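PDB 6GMF: putative cytochrome P450 hydroxylase from Chondromyces apiculatus DSM 436, which binds a heme and acts as a cytochrome P450 monooxygenase on terpenes, probably hydroxylating them with activated molecular oxygen. Local coordinates for residues N15-F20 with F381-S386; P108-I113 with A349-K354; E191-R196 with D203-L208. One frame throughout, in Å; residues are numbered along the deposited sequence.

Contact 1: residues N15-F20 with F381-S386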
loop_
_atom_site.group_PDB
_atom_site.type_symbol
_atom_site.label_atom_id
_atom_site.label_comp_id
_atom_site.label_asym_id
_atom_site.label_seq_id
_atom_site.Cartn_x
_atom_site.Cartn_y
_atom_site.Cartn_z
ATOM N N ASN A 15 1.775 -15.856 -10.522
ATOM C CA ASN A 15 2.656 -15.064 -11.284
ATOM C C ASN A 15 1.845 -14.218 -12.248
ATOM O O ASN A 15 1.699 -14.522 -13.422
ATOM C CB ASN A 15 3.714 -15.883 -12.036
ATOM C CG ASN A 15 4.559 -15.023 -12.946
ATOM O OD1 ASN A 15 4.683 -13.814 -12.729
ATOM N ND2 ASN A 15 5.042 -15.600 -14.037
ATOM N N PRO A 16 1.361 -13.047 -11.796
ATOM C CA PRO A 16 0.556 -12.176 -12.642
ATOM C C PRO A 16 1.356 -11.558 -13.801
ATOM O O PRO A 16 0.775 -11.084 -14.772
ATOM C CB PRO A 16 0.041 -11.122 -11.643
ATOM C CG PRO A 16 1.127 -11.073 -10.603
ATOM C CD PRO A 16 1.580 -12.509 -10.458
ATOM N N TYR A 17 2.690 -11.572 -13.714
ATOM C CA TYR A 17 3.517 -10.907 -14.679
ATOM C C TYR A 17 3.512 -11.613 -16.039
ATOM O O TYR A 17 3.826 -10.981 -17.079
ATOM C CB TYR A 17 4.934 -10.740 -14.126
ATOM C CG TYR A 17 4.904 -10.045 -12.800
ATOM C CD1 TYR A 17 4.641 -8.689 -12.754
ATOM C CD2 TYR A 17 5.003 -10.739 -11.603
ATOM C CE1 TYR A 17 4.533 -8.029 -11.553
ATOM C CE2 TYR A 17 4.921 -10.091 -10.387
ATOM C CZ TYR A 17 4.642 -8.735 -10.372
ATOM O OH TYR A 17 4.574 -8.027 -9.205
ATOM N N ALA A 18 3.125 -12.894 -16.035
ATOM C CA ALA A 18 2.987 -13.618 -17.292
ATOM C C ALA A 18 1.760 -13.097 -18.073
ATOM O O ALA A 18 1.866 -12.727 -19.268
ATOM C CB ALA A 18 2.916 -15.097 -16.992
ATOM N N LEU A 19 0.630 -12.983 -17.366
ATOM C CA LEU A 19 -0.542 -12.339 -17.904
ATOM C C LEU A 19 -0.198 -10.917 -18.373
ATOM O O LEU A 19 -0.613 -10.519 -19.465
ATOM C CB LEU A 19 -1.657 -12.316 -16.862
ATOM C CG LEU A 19 -2.823 -11.373 -17.161
ATOM C CD1 LEU A 19 -3.667 -11.881 -18.314
ATOM C CD2 LEU A 19 -3.681 -11.152 -15.927
ATOM N N PHE A 20 0.502 -10.142 -17.532
ATOM C CA PHE A 20 0.729 -8.739 -17.847
ATOM C C PHE A 20 1.535 -8.618 -19.147
ATOM O O PHE A 20 1.281 -7.773 -19.960
ATOM C CB PHE A 20 1.396 -7.987 -16.692
ATOM C CG PHE A 20 0.593 -7.948 -15.401
ATOM C CD1 PHE A 20 -0.795 -8.071 -15.375
ATOM C CD2 PHE A 20 1.243 -7.745 -14.199
ATOM C CE1 PHE A 20 -1.496 -7.980 -14.185
ATOM C CE2 PHE A 20 0.544 -7.672 -13.011
ATOM C CZ PHE A 20 -0.832 -7.764 -13.006
ATOM N N PHE A 381 -5.180 -7.632 -6.430
ATOM C CA PHE A 381 -5.078 -6.181 -6.224
ATOM C C PHE A 381 -3.891 -5.837 -5.340
ATOM O O PHE A 381 -3.204 -4.861 -5.666
ATOM C CB PHE A 381 -6.391 -5.659 -5.655
ATOM C CG PHE A 381 -7.515 -5.959 -6.614
ATOM C CD1 PHE A 381 -7.751 -5.143 -7.706
ATOM C CD2 PHE A 381 -8.261 -7.119 -6.485
ATOM C CE1 PHE A 381 -8.762 -5.437 -8.609
ATOM C CE2 PHE A 381 -9.283 -7.402 -7.381
ATOM C CZ PHE A 381 -9.511 -6.579 -8.458
ATOM N N ILE A 382 -3.693 -6.572 -4.238
ATOM C CA ILE A 382 -2.561 -6.375 -3.337
ATOM C C ILE A 382 -1.716 -7.634 -3.397
ATOM O O ILE A 382 -2.225 -8.734 -3.092
ATOM C CB ILE A 382 -3.033 -6.104 -1.902
ATOM C CG1 ILE A 382 -3.893 -4.853 -1.819
ATOM C CG2 ILE A 382 -1.826 -5.968 -0.979
ATOM C CD1 ILE A 382 -3.105 -3.599 -2.044
ATOM N N ARG A 383 -0.434 -7.474 -3.713
ATOM C CA ARG A 383 0.534 -8.593 -3.847
ATOM C C ARG A 383 1.298 -8.734 -2.516
ATOM O O ARG A 383 2.074 -7.833 -2.156
ATOM C CB ARG A 383 1.481 -8.278 -5.007
ATOM C CG ARG A 383 2.562 -9.320 -5.214
ATOM C CD ARG A 383 2.071 -10.415 -6.114
ATOM N NE ARG A 383 3.193 -11.150 -6.727
ATOM C CZ ARG A 383 3.226 -12.433 -7.070
ATOM N NH1 ARG A 383 2.152 -13.178 -6.985
ATOM N NH2 ARG A 383 4.357 -12.960 -7.506
ATOM N N SER A 384 1.041 -9.809 -1.761
ATOM C CA SER A 384 1.633 -10.000 -0.459
ATOM C C SER A 384 1.668 -11.484 -0.123
ATOM O O SER A 384 0.769 -12.216 -0.493
ATOM C CB SER A 384 0.876 -9.249 0.592
ATOM O OG SER A 384 -0.355 -9.893 0.879
ATOM N N PRO A 385 2.694 -11.941 0.600
ATOM C CA PRO A 385 2.696 -13.314 1.097
ATOM C C PRO A 385 1.628 -13.522 2.184
ATOM O O PRO A 385 1.493 -12.722 3.112
ATOM C CB PRO A 385 4.116 -13.540 1.628
ATOM C CG PRO A 385 4.904 -12.313 1.292
ATOM C CD PRO A 385 3.933 -11.226 0.891
ATOM N N SER A 386 0.840 -14.596 2.066
ATOM C CA SER A 386 -0.149 -14.958 3.077
ATOM C C SER A 386 0.526 -15.360 4.398
ATOM O O SER A 386 -0.031 -15.181 5.471
ATOM C CB SER A 386 -1.066 -16.046 2.571
ATOM O OG SER A 386 -0.344 -17.245 2.355
#
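Pro16 and Arg383 approach from opposite directions where the first turn of helix 16-26, helix A of the cytochrome P450 fold, faces an irregular segment between strands 368-369 and 389-391. The van der Waals part of the contact is the edge of the prolyl ring over one face of the guanidinium: Pro16 CD lies 3.6 Å from Arg383 NH1, towards the rim of the flat group. Pro16 also packs on its neighbour, its CG sitting over one face of the Tyr17 ring. That ring turns its edge to the arginine, with CE2 4.1 Å from Arg383 NH2, and the two planes stand 79° apart, so this is no stack. With CG anti to the backbone N (chi1 178°) and a bend at chi2, the arginine chain reaches out from the loop towards helix A.

The polar part is joined through a third party. Glu277 OE2 accepts a hydrogen bond from Tyr17 OH and forms a salt bridge with Arg383 NE, so one carboxylate oxygen ties both segments together, while Trp376 adds a cation-pi contact to the guanidinium. Replacing Arg383 by alanine is likely to leave Glu277 OE2 without this salt bridge and open a gap beside Pro16 CD.

The helix start is secured by Asn15 at the N-cap: its OD1 accepts from Tyr17 N at 3.2 Å, with the donor lying 55° out of the carbonyl plane.

Contact 2: residues P108-I113 with A349-K354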
loop_
_atom_site.group_PDB
_atom_site.type_symbol
_atom_site.label_atom_id
_atom_site.label_comp_id
_atom_site.label_asym_id
_atom_site.label_seq_id
_atom_site.Cartn_x
_atom_site.Cartn_y
_atom_site.Cartn_z
ATOM N N PRO A 108 13.280 7.685 14.777
ATOM C CA PRO A 108 13.797 7.051 15.993
ATOM C C PRO A 108 12.836 6.033 16.626
ATOM O O PRO A 108 13.280 4.935 17.028
ATOM C CB PRO A 108 14.106 8.246 16.919
ATOM C CG PRO A 108 14.448 9.348 15.899
ATOM C CD PRO A 108 13.431 9.150 14.786
ATOM N N ARG A 109 11.562 6.378 16.688
ATOM C CA ARG A 109 10.551 5.470 17.272
ATOM C C ARG A 109 10.372 4.247 16.367
ATOM O O ARG A 109 10.157 3.189 16.861
ATOM C CB ARG A 109 9.225 6.204 17.427
ATOM C CG ARG A 109 8.120 5.335 18.001
ATOM C CD ARG A 109 8.496 4.635 19.285
ATOM N NE ARG A 109 7.428 3.720 19.650
ATOM C CZ ARG A 109 7.595 2.572 20.267
ATOM N NH1 ARG A 109 8.798 2.188 20.647
ATOM N NH2 ARG A 109 6.560 1.796 20.493
ATOM N N ILE A 110 10.390 4.454 15.068
ATOM C CA ILE A 110 10.256 3.333 14.115
ATOM C C ILE A 110 11.433 2.363 14.300
ATOM O O ILE A 110 11.241 1.153 14.249
ATOM C CB ILE A 110 10.095 3.859 12.676
ATOM C CG1 ILE A 110 8.732 4.537 12.493
ATOM C CG2 ILE A 110 10.305 2.735 11.665
ATOM C CD1 ILE A 110 8.565 5.325 11.226
ATOM N N ARG A 111 12.661 2.878 14.510
ATOM C CA ARG A 111 13.831 2.034 14.720
ATOM C C ARG A 111 13.632 1.217 16.008
ATOM O O ARG A 111 13.924 0.050 16.063
ATOM C CB ARG A 111 15.083 2.930 14.728
ATOM C CG ARG A 111 16.403 2.192 14.613
ATOM C CD ARG A 111 17.553 3.114 14.240
ATOM N NE ARG A 111 17.353 3.793 12.963
ATOM C CZ ARG A 111 17.551 3.245 11.760
ATOM N NH1 ARG A 111 17.961 1.995 11.655
ATOM N NH2 ARG A 111 17.329 3.953 10.670
ATOM N N ASP A 112 13.078 1.856 17.022
ATOM C CA ASP A 112 12.851 1.163 18.306
ATOM C C ASP A 112 11.834 0.045 18.096
ATOM O O ASP A 112 11.996 -0.984 18.649
ATOM C CB ASP A 112 12.415 2.146 19.392
ATOM C CG ASP A 112 13.565 2.896 20.031
ATOM O OD1 ASP A 112 14.697 2.523 19.804
ATOM O OD2 ASP A 112 13.290 3.840 20.739
ATOM N N ILE A 113 10.795 0.320 17.336
ATOM C CA ILE A 113 9.761 -0.708 17.072
ATOM C C ILE A 113 10.422 -1.846 16.299
ATOM O O ILE A 113 10.198 -2.960 16.623
ATOM C CB ILE A 113 8.593 -0.071 16.310
ATOM C CG1 ILE A 113 7.857 0.920 17.201
ATOM C CG2 ILE A 113 7.648 -1.123 15.778
ATOM C CD1 ILE A 113 6.848 1.749 16.477
ATOM N N ALA A 349 5.846 4.802 4.086
ATOM C CA ALA A 349 6.103 3.448 3.610
ATOM C C ALA A 349 7.603 3.232 3.398
ATOM O O ALA A 349 8.158 2.189 3.764
ATOM C CB ALA A 349 5.368 3.231 2.310
ATOM N N ARG A 350 8.236 4.194 2.719
ATOM C CA ARG A 350 9.683 4.111 2.382
ATOM C C ARG A 350 10.520 4.077 3.665
ATOM O O ARG A 350 11.523 3.336 3.698
ATOM C CB ARG A 350 10.091 5.290 1.492
ATOM C CG ARG A 350 9.696 5.130 0.031
ATOM C CD ARG A 350 10.029 6.358 -0.797
ATOM N NE ARG A 350 10.116 6.061 -2.219
ATOM C CZ ARG A 350 9.446 6.709 -3.166
ATOM N NH1 ARG A 350 8.722 7.770 -2.855
ATOM N NH2 ARG A 350 9.505 6.294 -4.418
ATOM N N LEU A 351 10.112 4.850 4.673
ATOM C CA LEU A 351 10.834 4.921 5.952
ATOM C C LEU A 351 10.664 3.635 6.768
ATOM O O LEU A 351 11.620 3.084 7.275
ATOM C CB LEU A 351 10.295 6.114 6.744
ATOM C CG LEU A 351 10.968 6.350 8.088
ATOM C CD1 LEU A 351 12.486 6.401 7.911
ATOM C CD2 LEU A 351 10.433 7.615 8.720
ATOM N N GLU A 352 9.413 3.134 6.872
ATOM C CA GLU A 352 9.173 1.902 7.638
ATOM C C GLU A 352 9.967 0.763 7.000
ATOM O O GLU A 352 10.551 -0.071 7.690
ATOM C CB GLU A 352 7.672 1.578 7.668
ATOM C CG GLU A 352 6.883 2.573 8.505
ATOM C CD GLU A 352 5.430 2.204 8.743
ATOM O OE1 GLU A 352 5.091 1.024 8.667
ATOM O OE2 GLU A 352 4.646 3.125 9.017
ATOM N N ALA A 353 9.914 0.697 5.658
ATOM C CA ALA A 353 10.555 -0.403 4.975
ATOM C C ALA A 353 12.080 -0.291 5.156
ATOM O O ALA A 353 12.759 -1.317 5.415
ATOM C CB ALA A 353 10.156 -0.451 3.513
ATOM N N LYS A 354 12.608 0.913 4.939
ATOM C CA LYS A 354 14.094 1.091 5.122
ATOM C C LYS A 354 14.486 0.655 6.531
ATOM O O LYS A 354 15.439 -0.147 6.723
ATOM C CB LYS A 354 14.488 2.533 4.893
ATOM C CG LYS A 354 15.974 2.833 5.119
ATOM C CD LYS A 354 16.257 4.289 5.317
ATOM C CE LYS A 354 16.023 4.683 6.758
ATOM N NZ LYS A 354 16.714 5.942 7.138
#
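Lys354 NZ comes up to the edge of the Arg111 guanidinium, near its plane and 4.1 Å from NH2. Arg109, two residues earlier on the same helix, turns a guanidinium face to its own helix instead: Ile113 CG1 stands 3.5 Å above the plane, over its centre, while its NE makes a salt bridge to Glu144.

The helices are 107-119 and 346-363, D and L of the P450 fold, members of its four-helix core with E and I. Here their short segments run in roughly the same direction, at a crossing angle of -41° and an axis separation of 10.0 Å. Ile110 fills the middle of the gap. Its CD1 reaches Leu351 CD2 at 3.9 Å and also touches the aliphatic part of Glu352, lying 4.2 Å from CG; the extended Ile110 branch (chi2 168°) brings that methyl across. Glu352 itself is buried, packed also against helix 136-145 and Thr238 of helix 220-251. One turn of helix L carries Ala349, which touches the heme.

The two positive ends would probably repel each other were it not for carboxylates from just outside the segments. Glu107 forms salt bridges with both Arg111 NH2 and Lys354 NZ, and Glu358 takes Arg111 NH2 as well. The charged rim is therefore probably close to balanced, and carboxylates link the two helices beside an apolar seam.

Contact 3: residues E191-R196 with D203-L208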
loop_
_atom_site.group_PDB
_atom_site.type_symbol
_atom_site.label_atom_id
_atom_site.label_comp_id
_atom_site.label_asym_id
_atom_site.label_seq_id
_atom_site.Cartn_x
_atom_site.Cartn_y
_atom_site.Cartn_z
ATOM N N GLU A 191 -14.747 9.719 19.976
ATOM C CA GLU A 191 -14.514 10.040 21.346
ATOM C C GLU A 191 -13.160 10.741 21.450
ATOM O O GLU A 191 -13.037 11.741 22.163
ATOM C CB GLU A 191 -14.541 8.770 22.198
ATOM C CG GLU A 191 -14.833 9.028 23.660
ATOM N N VAL A 192 -12.160 10.183 20.745
ATOM C CA VAL A 192 -10.796 10.703 20.717
ATOM C C VAL A 192 -10.844 12.148 20.211
ATOM O O VAL A 192 -10.190 13.034 20.772
ATOM C CB VAL A 192 -9.860 9.856 19.824
ATOM C CG1 VAL A 192 -8.530 10.542 19.609
ATOM C CG2 VAL A 192 -9.630 8.445 20.373
ATOM N N LEU A 193 -11.574 12.348 19.113
ATOM C CA LEU A 193 -11.687 13.654 18.421
ATOM C C LEU A 193 -12.230 14.679 19.428
ATOM O O LEU A 193 -11.621 15.727 19.595
ATOM C CB LEU A 193 -12.565 13.471 17.176
ATOM C CG LEU A 193 -12.701 14.662 16.226
ATOM C CD1 LEU A 193 -13.222 14.175 14.876
ATOM C CD2 LEU A 193 -13.625 15.735 16.776
ATOM N N GLU A 194 -13.304 14.324 20.152
ATOM C CA GLU A 194 -13.904 15.261 21.163
ATOM C C GLU A 194 -12.902 15.520 22.295
ATOM O O GLU A 194 -12.747 16.684 22.722
ATOM C CB GLU A 194 -15.253 14.730 21.651
ATOM C CG GLU A 194 -16.337 14.685 20.581
ATOM C CD GLU A 194 -16.550 15.954 19.764
ATOM O OE1 GLU A 194 -16.933 15.841 18.577
ATOM O OE2 GLU A 194 -16.329 17.046 20.309
ATOM N N GLU A 195 -12.176 14.485 22.742
ATOM C CA GLU A 195 -11.145 14.679 23.773
ATOM C C GLU A 195 -10.058 15.633 23.259
ATOM O O GLU A 195 -9.599 16.524 23.990
ATOM C CB GLU A 195 -10.527 13.359 24.248
ATOM N N ARG A 196 -9.650 15.503 21.994
ATOM C CA ARG A 196 -8.522 16.306 21.516
ATOM C C ARG A 196 -8.972 17.728 21.173
ATOM O O ARG A 196 -8.136 18.611 21.127
ATOM C CB ARG A 196 -7.869 15.679 20.280
ATOM C CG ARG A 196 -7.256 14.297 20.528
ATOM C CD ARG A 196 -6.005 14.309 21.386
ATOM N NE ARG A 196 -5.457 12.949 21.386
ATOM C CZ ARG A 196 -5.773 11.989 22.242
ATOM N NH1 ARG A 196 -6.500 12.264 23.321
ATOM N NH2 ARG A 196 -5.318 10.756 22.026
ATOM N N ASP A 203 -0.598 14.339 18.284
ATOM C CA ASP A 203 -1.043 13.229 17.440
ATOM C C ASP A 203 -1.773 13.766 16.206
ATOM O O ASP A 203 -2.176 14.963 16.103
ATOM C CB ASP A 203 -2.045 12.356 18.201
ATOM C CG ASP A 203 -3.298 13.148 18.524
ATOM O OD1 ASP A 203 -3.261 13.921 19.498
ATOM O OD2 ASP A 203 -4.280 13.040 17.788
ATOM N N LEU A 204 -2.014 12.857 15.267
ATOM C CA LEU A 204 -2.599 13.200 13.989
ATOM C C LEU A 204 -4.045 13.683 14.129
ATOM O O LEU A 204 -4.510 14.551 13.340
ATOM C CB LEU A 204 -2.564 11.943 13.120
ATOM C CG LEU A 204 -1.986 12.020 11.729
ATOM C CD1 LEU A 204 -0.777 12.926 11.612
ATOM C CD2 LEU A 204 -1.676 10.601 11.278
ATOM N N ILE A 205 -4.796 13.148 15.082
ATOM C CA ILE A 205 -6.194 13.622 15.235
ATOM C C ILE A 205 -6.175 15.101 15.631
ATOM O O ILE A 205 -6.923 15.896 15.065
ATOM C CB ILE A 205 -7.027 12.791 16.216
ATOM C CG1 ILE A 205 -7.086 11.320 15.787
ATOM C CG2 ILE A 205 -8.420 13.422 16.349
ATOM C CD1 ILE A 205 -7.923 11.062 14.536
ATOM N N SER A 206 -5.317 15.440 16.588
ATOM C CA SER A 206 -5.161 16.835 17.047
ATOM C C SER A 206 -4.760 17.733 15.881
ATOM O O SER A 206 -5.328 18.829 15.719
ATOM C CB SER A 206 -4.152 16.960 18.138
ATOM O OG SER A 206 -4.567 16.257 19.296
ATOM N N GLN A 207 -3.797 17.265 15.078
ATOM C CA GLN A 207 -3.281 18.063 14.005
ATOM C C GLN A 207 -4.314 18.214 12.883
ATOM O O GLN A 207 -4.355 19.253 12.239
ATOM C CB GLN A 207 -1.962 17.504 13.481
ATOM C CG GLN A 207 -0.838 17.485 14.495
ATOM N N LEU A 208 -5.118 17.185 12.598
ATOM C CA LEU A 208 -6.164 17.276 11.613
ATOM C C LEU A 208 -7.225 18.289 12.054
ATOM O O LEU A 208 -7.693 19.061 11.242
ATOM C CB LEU A 208 -6.776 15.888 11.349
ATOM C CG LEU A 208 -5.907 14.937 10.514
ATOM C CD1 LEU A 208 -6.333 13.508 10.758
ATOM C CD2 LEU A 208 -5.916 15.268 9.023
#
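Ile205 wedges its side chain against helix 177-198, and this is the buried, apolar part of the contact. Its CG2 rests 3.9 Å from Leu193 CA, right on the backbone, and its CG1 meets Val192 CG1 at 4.2 Å, the two side chains crossing at about a right angle. These are helices G and H of the P450 fold, joined by a short connection; their segments cross at -64° with axes 9.3 Å apart. Leu193 also reaches Leu224, so the apolar side packs on helix 220-251 as well.

Arg196, only partly buried, makes up the side nearer solvent, yet it has the shorter contacts. Bent at chi2, it lays its chain past Ser206, with CD 3.2 Å from OG, and brings NE to Asp203 OD1 at 3.1 Å. This salt bridge uses a single N-H in a weak, bent hydrogen bond (134°), and the guanidinium and carboxylate planes stand 83° apart, so no paired two-point grip is made. Val192 CG1 lies over one guanidinium face.

Asp203 is held more firmly by its own helix. As N-cap it receives Ser206 N on OD2 at 2.9 Å, and OD1 accepts from Ser206 OG at 2.7 Å; that hydroxyl in turn takes a bond from Arg201 N. The carboxylate is thus fixed first by helix H, and Arg196 probably adds charge compensation more than rigidity.

Overall arrangement
Contact 3 nests along the chain inside contact 2, which nests inside contact 1. Contacts 1 and 3 are largely buried locally yet lie on opposite sides of the chain's centre, their centres about 38 Å apart; contact 2 is partly buried, and Ala349 in its segment 349-354 touches the heme. No helix serves two contacts, although helix 220-251 borders each of them. Chemistry follows place: contact 1 joins parts near the two ends of the chain through a shared outside carboxylate, contact 2 pairs an apolar seam with a charged rim probably balanced by glutamates of the same two helices, and contact 3, between helices close in sequence, alone has a salt bridge directly across its segments.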